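Local coordinates for protein (S)-ureidoglycine--glyoxylate transaminase (Bacillus subtilis, PDB 3ISL) that transfers the amino group of (S)-ureidoglycine to glyoxylate, yielding oxalurate and glycine in purine catabolism, with pyridoxal 5'-phosphate as cofactor, at residues G279-L282 and V283-G287; E289-F292 and E293-H297. One frame throughout, in Å; residues are numbered along the deposited sequence.

In the fold
Both interactions are local, each joining residues one helical turn apart, and they follow in series without nesting or crossing. Going from the N terminus, the chain passes the mixed sheet that carries the cofactor region before reaching interaction 1, the last turns of helix 270-286. Gly287 ends that helix and precedes the next, 288-308, whose first turns form interaction 2. Neither contact closes a loop of its own; the two centres are about 13 Å apart. Glu286 of interaction 1 ties them together: its OE1 lies 2.7 Å from Arg294 NH2 and 2.8 Å from Arg291 NH1, two salt bridges across the junction, while Val283 packs on Arg291 beside them.

Interaction 1: residues G279-L282 and V283-G287; sequences GVRL and VLEEG
Val283, Leu284, Glu285 and Glu286 give their backbone N-H groups to the carbonyls of Gly279, Val280, Arg281 and Leu282 in consecutive i to i+4 bonds, which establishes 279-286 as one unbroken alpha-helical run; the Leu284 N to Val280 O bond, 3.1 Å long, is nearly straight.

On one flank Arg281 and Glu285 form a salt bridge, with Arg281 NH1 3.0 Å from Glu285 OE2. The oxygen sits at the edge of the guanidinium and in its plane, yet the nitrogen meets the carboxylate from above, the two planes being 66° apart. Arg281 gets there with CG anti to the backbone N and a bend at chi3 of 71° that turns the guanidinium so that NH1 faces the Glu285 carboxylate. The Arg281 CG methylene also runs 3.5 Å from Glu285 OE2, and Leu282 CD2 lies over one face of the guanidinium, near its rim. Glu278 takes the NH2 end of Arg281, so this cation has carboxylates from two helix positions, and Arg5 of the second subunit packs against both Arg281 and Glu285.

Val280 and Leu284 lie side by side and point the same way, their CG1 and CD2 methyls 4.1 Å apart, forming an apolar strip against Met52 of helix 40-56. The Val283 side chain touches Leu288 and Arg291 of the following helix, and Leu200. Glu286 sends its extended chain off the last turn to Arg291 and Arg294.

Gly287 ends the helix: its N still reaches Val283 O at 3.0 Å, but its phi of 103° leaves helical geometry, and the same residue is the N-cap of helix 288-308. This is a glycine-terminated helix C-end with an i to i+4 salt bridge on its flank, leading directly into the next helix.

Interaction 2: residues E289-F292 and E293-H297; sequences ETRF and ERHRH
Arg291 O is gripped by two donors from His295, the backbone N at 3.1 Å and the ring ND1 at 2.9 Å, which arrive from opposite faces of the carbonyl plane. The ND1 bond is fairly straight (163° at the hydrogen) and lies in the ring plane, although it meets the carbonyl from above; with NE2 bonded to Gly368 N, both ring nitrogens are engaged and the imidazole's rotation is fixed.

The guanidinium groups of Arg291 and Arg294 stand nearly perpendicular, 83° apart, with Arg294 NH2 3.0 Å from Arg291 NH1 over one face of Arg291. Their shared partner Glu286 probably offsets the charge. Arg291 reaches it with an extended chain, CG anti to the backbone N (chi1 -173°), and also meets the carbonyls of Gly178 and Cys199. A leucine in place of Arg291 would probably leave Glu286 with one cation fewer and those two carbonyls without this donor.

Further out, His295 CE1 sits 3.6 Å above the centre of the Arg294 guanidinium. On the exposed flank Arg296 NH2 bridges to Glu293 OE2 at 2.8 Å, while Phe292 O lies over one face of the Arg296 guanidinium.

These first turns of helix 288-308 follow directly on helix 270-286; Phe292 packs on Gln58 and Glu181 in loops, and His297 meets Tyr407 of helix 398-408.

Interaction 1: residues G279-L282 and V283-G287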
ATOM      1  N   GLY A 279       9.640  12.909   3.923  1.00 15.81           N
ATOM      2  CA  GLY A 279      10.745  12.486   3.038  1.00 16.23           C
ATOM      3  C   GLY A 279      10.981  13.416   1.849  1.00 16.45           C
ATOM      4  O   GLY A 279      12.114  13.812   1.586  1.00 15.97           O
ATOM      5  N   VAL A 280       9.898  13.829   1.175  1.00 15.82           N
ATOM      6  CA  VAL A 280      10.038  14.813   0.120  1.00 16.73           C
ATOM      7  C   VAL A 280      10.430  16.184   0.701  1.00 17.03           C
ATOM      8  O   VAL A 280      11.235  16.926   0.124  1.00 15.58           O
ATOM      9  CB  VAL A 280       8.753  14.947  -0.704  1.00 16.29           C
ATOM     10  CG1 VAL A 280       9.059  15.713  -1.927  1.00 17.30           C
ATOM     11  CG2 VAL A 280       8.343  13.521  -1.114  1.00 17.71           C
ATOM     12  N   ARG A 281       9.921  16.529   1.863  1.00 16.58           N
ATOM     13  CA  ARG A 281      10.389  17.844   2.373  1.00 17.80           C
ATOM     14  C   ARG A 281      11.926  17.834   2.545  1.00 18.21           C
ATOM     15  O   ARG A 281      12.553  18.843   2.319  1.00 19.61           O
ATOM     16  CB  ARG A 281       9.701  18.212   3.696  1.00 17.08           C
ATOM     17  CG  ARG A 281      10.340  19.340   4.478  1.00 17.00           C
ATOM     18  CD  ARG A 281       9.589  19.625   5.738  1.00 25.50           C
ATOM     19  NE  ARG A 281       9.715  18.591   6.770  1.00 22.70           N
ATOM     20  CZ  ARG A 281      10.702  18.508   7.663  1.00 21.86           C
ATOM     21  NH1 ARG A 281      11.763  19.325   7.633  1.00 17.90           N
ATOM     22  NH2 ARG A 281      10.637  17.551   8.569  1.00 20.63           N
ATOM     23  N   LEU A 282      12.505  16.716   3.001  1.00 18.25           N
ATOM     24  CA  LEU A 282      13.943  16.626   3.219  1.00 18.38           C
ATOM     25  C   LEU A 282      14.712  16.682   1.945  1.00 18.44           C
ATOM     26  O   LEU A 282      15.817  17.298   1.904  1.00 18.05           O
ATOM     27  CB  LEU A 282      14.383  15.394   4.014  1.00 17.33           C
ATOM     28  CG  LEU A 282      13.808  15.295   5.425  1.00 22.57           C
ATOM     29  CD1 LEU A 282      14.446  14.131   6.210  1.00 26.54           C
ATOM     30  CD2 LEU A 282      13.896  16.576   6.234  1.00 21.80           C
ATOM     31  N   VAL A 283      14.175  16.067   0.898  1.00 18.04           N
ATOM     32  CA  VAL A 283      14.873  16.232  -0.378  1.00 18.64           C
ATOM     33  C   VAL A 283      14.929  17.672  -0.850  1.00 18.29           C
ATOM     34  O   VAL A 283      15.946  18.145  -1.293  1.00 16.88           O
ATOM     35  CB  VAL A 283      14.550  15.177  -1.496  1.00 19.73           C
ATOM     36  CG1 VAL A 283      13.780  14.000  -1.046  1.00 19.49           C
ATOM     37  CG2 VAL A 283      14.426  15.727  -3.002  1.00 16.55           C
ATOM     38  N   LEU A 284      13.830  18.354  -0.712  1.00 17.45           N
ATOM     39  CA  LEU A 284      13.745  19.735  -1.149  1.00 18.94           C
ATOM     40  C   LEU A 284      14.566  20.664  -0.259  1.00 18.40           C
ATOM     41  O   LEU A 284      14.971  21.694  -0.717  1.00 18.50           O
ATOM     42  CB  LEU A 284      12.261  20.143  -1.175  1.00 18.33           C
ATOM     43  CG  LEU A 284      11.491  20.038  -2.504  1.00 22.16           C
ATOM     44  CD1 LEU A 284      12.137  19.368  -3.818  1.00 18.68           C
ATOM     45  CD2 LEU A 284      10.093  19.642  -2.323  1.00 16.99           C
ATOM     46  N   GLU A 285      14.785  20.321   1.021  1.00 19.62           N
ATOM     47  CA  GLU A 285      15.589  21.160   1.868  1.00 20.15           C
ATOM     48  C   GLU A 285      17.041  21.015   1.488  1.00 21.03           C
ATOM     49  O   GLU A 285      17.779  21.995   1.530  1.00 19.34           O
ATOM     50  CB  GLU A 285      15.407  20.887   3.351  1.00 20.01           C
ATOM     51  CG  GLU A 285      13.954  21.104   3.829  1.00 26.30           C
ATOM     52  CD  GLU A 285      13.768  21.024   5.361  1.00 29.67           C
ATOM     53  OE1 GLU A 285      14.683  20.508   6.040  1.00 26.95           O
ATOM     54  OE2 GLU A 285      12.697  21.516   5.873  1.00 29.24           O
ATOM     55  N   GLU A 286      17.439  19.787   1.121  1.00 20.77           N
ATOM     56  CA  GLU A 286      18.744  19.552   0.589  1.00 19.42           C
ATOM     57  C   GLU A 286      18.969  20.337  -0.714  1.00 20.99           C
ATOM     58  O   GLU A 286      20.024  20.990  -0.914  1.00 19.08           O
ATOM     59  CB  GLU A 286      19.008  18.044   0.396  1.00 18.76           C
ATOM     60  CG  GLU A 286      20.522  17.799  -0.014  1.00 17.89           C
ATOM     61  CD  GLU A 286      20.936  16.332  -0.056  1.00 18.48           C
ATOM     62  OE1 GLU A 286      20.054  15.458   0.104  1.00 15.61           O
ATOM     63  OE2 GLU A 286      22.168  16.008  -0.219  1.00 18.12           O
ATOM     64  N   GLY A 287      17.971  20.331  -1.594  1.00 19.82           N
ATOM     65  CA  GLY A 287      18.191  20.909  -2.895  1.00 19.58           C
ATOM     66  C   GLY A 287      18.398  19.754  -3.856  1.00 19.36           C
ATOM     67  O   GLY A 287      19.306  18.891  -3.652  1.00 19.46           O
TER

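Interaction 2: residues E289-F292 and E293-H297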
ATOM      1  N   GLU A 289      19.577  19.706  -7.070  1.00 19.39           N
ATOM      2  CA  GLU A 289      20.926  19.679  -7.667  1.00 19.28           C
ATOM      3  C   GLU A 289      22.064  19.327  -6.672  1.00 19.77           C
ATOM      4  O   GLU A 289      22.888  18.467  -6.977  1.00 16.80           O
ATOM      5  CB  GLU A 289      21.220  20.946  -8.487  1.00 20.61           C
ATOM      6  CG  GLU A 289      21.353  20.625 -10.000  1.00 28.94           C
ATOM      7  CD  GLU A 289      20.125  20.921 -10.779  1.00 38.00           C
ATOM      8  OE1 GLU A 289      19.120  20.247 -10.566  1.00 42.59           O
ATOM      9  OE2 GLU A 289      20.154  21.836 -11.649  1.00 45.73           O
ATOM     10  N   THR A 290      22.042  19.921  -5.460  1.00 19.98           N
ATOM     11  CA  THR A 290      22.911  19.527  -4.343  1.00 20.10           C
ATOM     12  C   THR A 290      22.763  18.041  -4.045  1.00 19.41           C
ATOM     13  O   THR A 290      23.745  17.306  -3.971  1.00 19.53           O
ATOM     14  CB  THR A 290      22.586  20.350  -3.062  1.00 20.24           C
ATOM     15  OG1 THR A 290      22.695  21.716  -3.381  1.00 23.07           O
ATOM     16  CG2 THR A 290      23.547  20.074  -1.880  1.00 23.04           C
ATOM     17  N   ARG A 291      21.531  17.572  -3.871  1.00 19.21           N
ATOM     18  CA  ARG A 291      21.338  16.157  -3.667  1.00 18.44           C
ATOM     19  C   ARG A 291      21.886  15.288  -4.788  1.00 17.19           C
ATOM     20  O   ARG A 291      22.500  14.276  -4.491  1.00 18.13           O
ATOM     21  CB  ARG A 291      19.853  15.839  -3.404  1.00 16.20           C
ATOM     22  CG  ARG A 291      19.595  14.454  -3.032  1.00 16.03           C
ATOM     23  CD  ARG A 291      18.195  14.395  -2.434  1.00 18.84           C
ATOM     24  NE  ARG A 291      17.753  13.095  -1.927  1.00 16.18           N
ATOM     25  CZ  ARG A 291      17.582  12.822  -0.614  1.00 17.67           C
ATOM     26  NH1 ARG A 291      17.878  13.735   0.301  1.00 16.46           N
ATOM     27  NH2 ARG A 291      17.093  11.649  -0.221  1.00 14.53           N
ATOM     28  N   PHE A 292      21.683  15.645  -6.055  1.00 18.05           N
ATOM     29  CA  PHE A 292      22.266  14.792  -7.132  1.00 18.37           C
ATOM     30  C   PHE A 292      23.787  14.772  -7.099  1.00 20.06           C
ATOM     31  O   PHE A 292      24.430  13.719  -7.358  1.00 20.36           O
ATOM     32  CB  PHE A 292      21.840  15.227  -8.550  1.00 18.31           C
ATOM     33  CG  PHE A 292      20.323  15.393  -8.746  1.00 17.97           C
ATOM     34  CD1 PHE A 292      19.395  14.587  -8.058  1.00 18.44           C
ATOM     35  CD2 PHE A 292      19.842  16.351  -9.642  1.00 16.04           C
ATOM     36  CE1 PHE A 292      18.008  14.754  -8.230  1.00 14.32           C
ATOM     37  CE2 PHE A 292      18.441  16.520  -9.825  1.00 18.82           C
ATOM     38  CZ  PHE A 292      17.538  15.694  -9.144  1.00 16.70           C
ATOM     39  N   GLU A 293      24.372  15.943  -6.826  1.00 19.80           N
ATOM     40  CA  GLU A 293      25.835  16.061  -6.705  1.00 21.51           C
ATOM     41  C   GLU A 293      26.347  15.241  -5.483  1.00 19.87           C
ATOM     42  O   GLU A 293      27.386  14.563  -5.557  1.00 19.37           O
ATOM     43  CB  GLU A 293      26.261  17.546  -6.597  1.00 21.71           C
ATOM     44  CG  GLU A 293      27.699  17.691  -6.104  1.00 28.48           C
ATOM     45  CD  GLU A 293      28.690  17.150  -7.133  1.00 39.08           C
ATOM     46  OE1 GLU A 293      29.784  16.645  -6.751  1.00 41.92           O
ATOM     47  OE2 GLU A 293      28.358  17.232  -8.349  1.00 43.30           O
ATOM     48  N   ARG A 294      25.585  15.254  -4.389  1.00 17.83           N
ATOM     49  CA  ARG A 294      25.952  14.460  -3.223  1.00 18.08           C
ATOM     50  C   ARG A 294      25.942  12.937  -3.539  1.00 17.39           C
ATOM     51  O   ARG A 294      26.750  12.176  -3.041  1.00 16.71           O
ATOM     52  CB  ARG A 294      24.969  14.833  -2.092  1.00 18.48           C
ATOM     53  CG  ARG A 294      25.258  14.228  -0.696  1.00 20.39           C
ATOM     54  CD  ARG A 294      24.440  12.999  -0.418  1.00 22.33           C
ATOM     55  NE  ARG A 294      23.017  13.321  -0.210  1.00 16.48           N
ATOM     56  CZ  ARG A 294      22.098  12.474   0.224  1.00 19.35           C
ATOM     57  NH1 ARG A 294      22.436  11.234   0.466  1.00 14.00           N
ATOM     58  NH2 ARG A 294      20.807  12.891   0.340  1.00 10.86           N
ATOM     59  N   HIS A 295      24.984  12.492  -4.353  1.00 16.95           N
ATOM     60  CA  HIS A 295      24.951  11.080  -4.783  1.00 16.76           C
ATOM     61  C   HIS A 295      26.203  10.779  -5.662  1.00 17.42           C
ATOM     62  O   HIS A 295      26.836   9.759  -5.494  1.00 17.67           O
ATOM     63  CB  HIS A 295      23.632  10.752  -5.489  1.00 14.85           C
ATOM     64  CG  HIS A 295      22.480  10.526  -4.515  1.00 18.46           C
ATOM     65  ND1 HIS A 295      21.895  11.551  -3.788  1.00 18.02           N
ATOM     66  CD2 HIS A 295      21.847   9.387  -4.129  1.00 12.38           C
ATOM     67  CE1 HIS A 295      20.946  11.049  -3.004  1.00 16.60           C
ATOM     68  NE2 HIS A 295      20.927   9.734  -3.169  1.00 18.57           N
ATOM     69  N   ARG A 296      26.534  11.659  -6.580  1.00 16.68           N
ATOM     70  CA  ARG A 296      27.797  11.507  -7.319  1.00 18.32           C
ATOM     71  C   ARG A 296      29.067  11.470  -6.473  1.00 17.84           C
ATOM     72  O   ARG A 296      30.023  10.650  -6.707  1.00 17.56           O
ATOM     73  CB  ARG A 296      27.905  12.616  -8.338  1.00 18.02           C
ATOM     74  CG  ARG A 296      26.895  12.381  -9.507  1.00 22.03           C
ATOM     75  CD  ARG A 296      27.260  13.255 -10.712  1.00 25.92           C
ATOM     76  NE  ARG A 296      27.239  14.688 -10.366  1.00 29.42           N
ATOM     77  CZ  ARG A 296      26.135  15.458 -10.380  1.00 31.90           C
ATOM     78  NH1 ARG A 296      24.923  14.961 -10.709  1.00 29.99           N
ATOM     79  NH2 ARG A 296      26.246  16.741 -10.070  1.00 30.56           N
ATOM     80  N   HIS A 297      29.135  12.366  -5.497  1.00 17.72           N
ATOM     81  CA  HIS A 297      30.316  12.395  -4.649  1.00 18.61           C
ATOM     82  C   HIS A 297      30.584  10.979  -4.004  1.00 19.92           C
ATOM     83  O   HIS A 297      31.714  10.402  -4.077  1.00 18.22           O
ATOM     84  CB  HIS A 297      30.097  13.497  -3.590  1.00 19.65           C
ATOM     85  CG  HIS A 297      31.245  13.660  -2.642  1.00 22.19           C
ATOM     86  ND1 HIS A 297      31.076  13.782  -1.279  1.00 22.23           N
ATOM     87  CD2 HIS A 297      32.584  13.743  -2.866  1.00 22.95           C
ATOM     88  CE1 HIS A 297      32.254  13.929  -0.706  1.00 20.67           C
ATOM     89  NE2 HIS A 297      33.183  13.865  -1.639  1.00 20.22           N
TER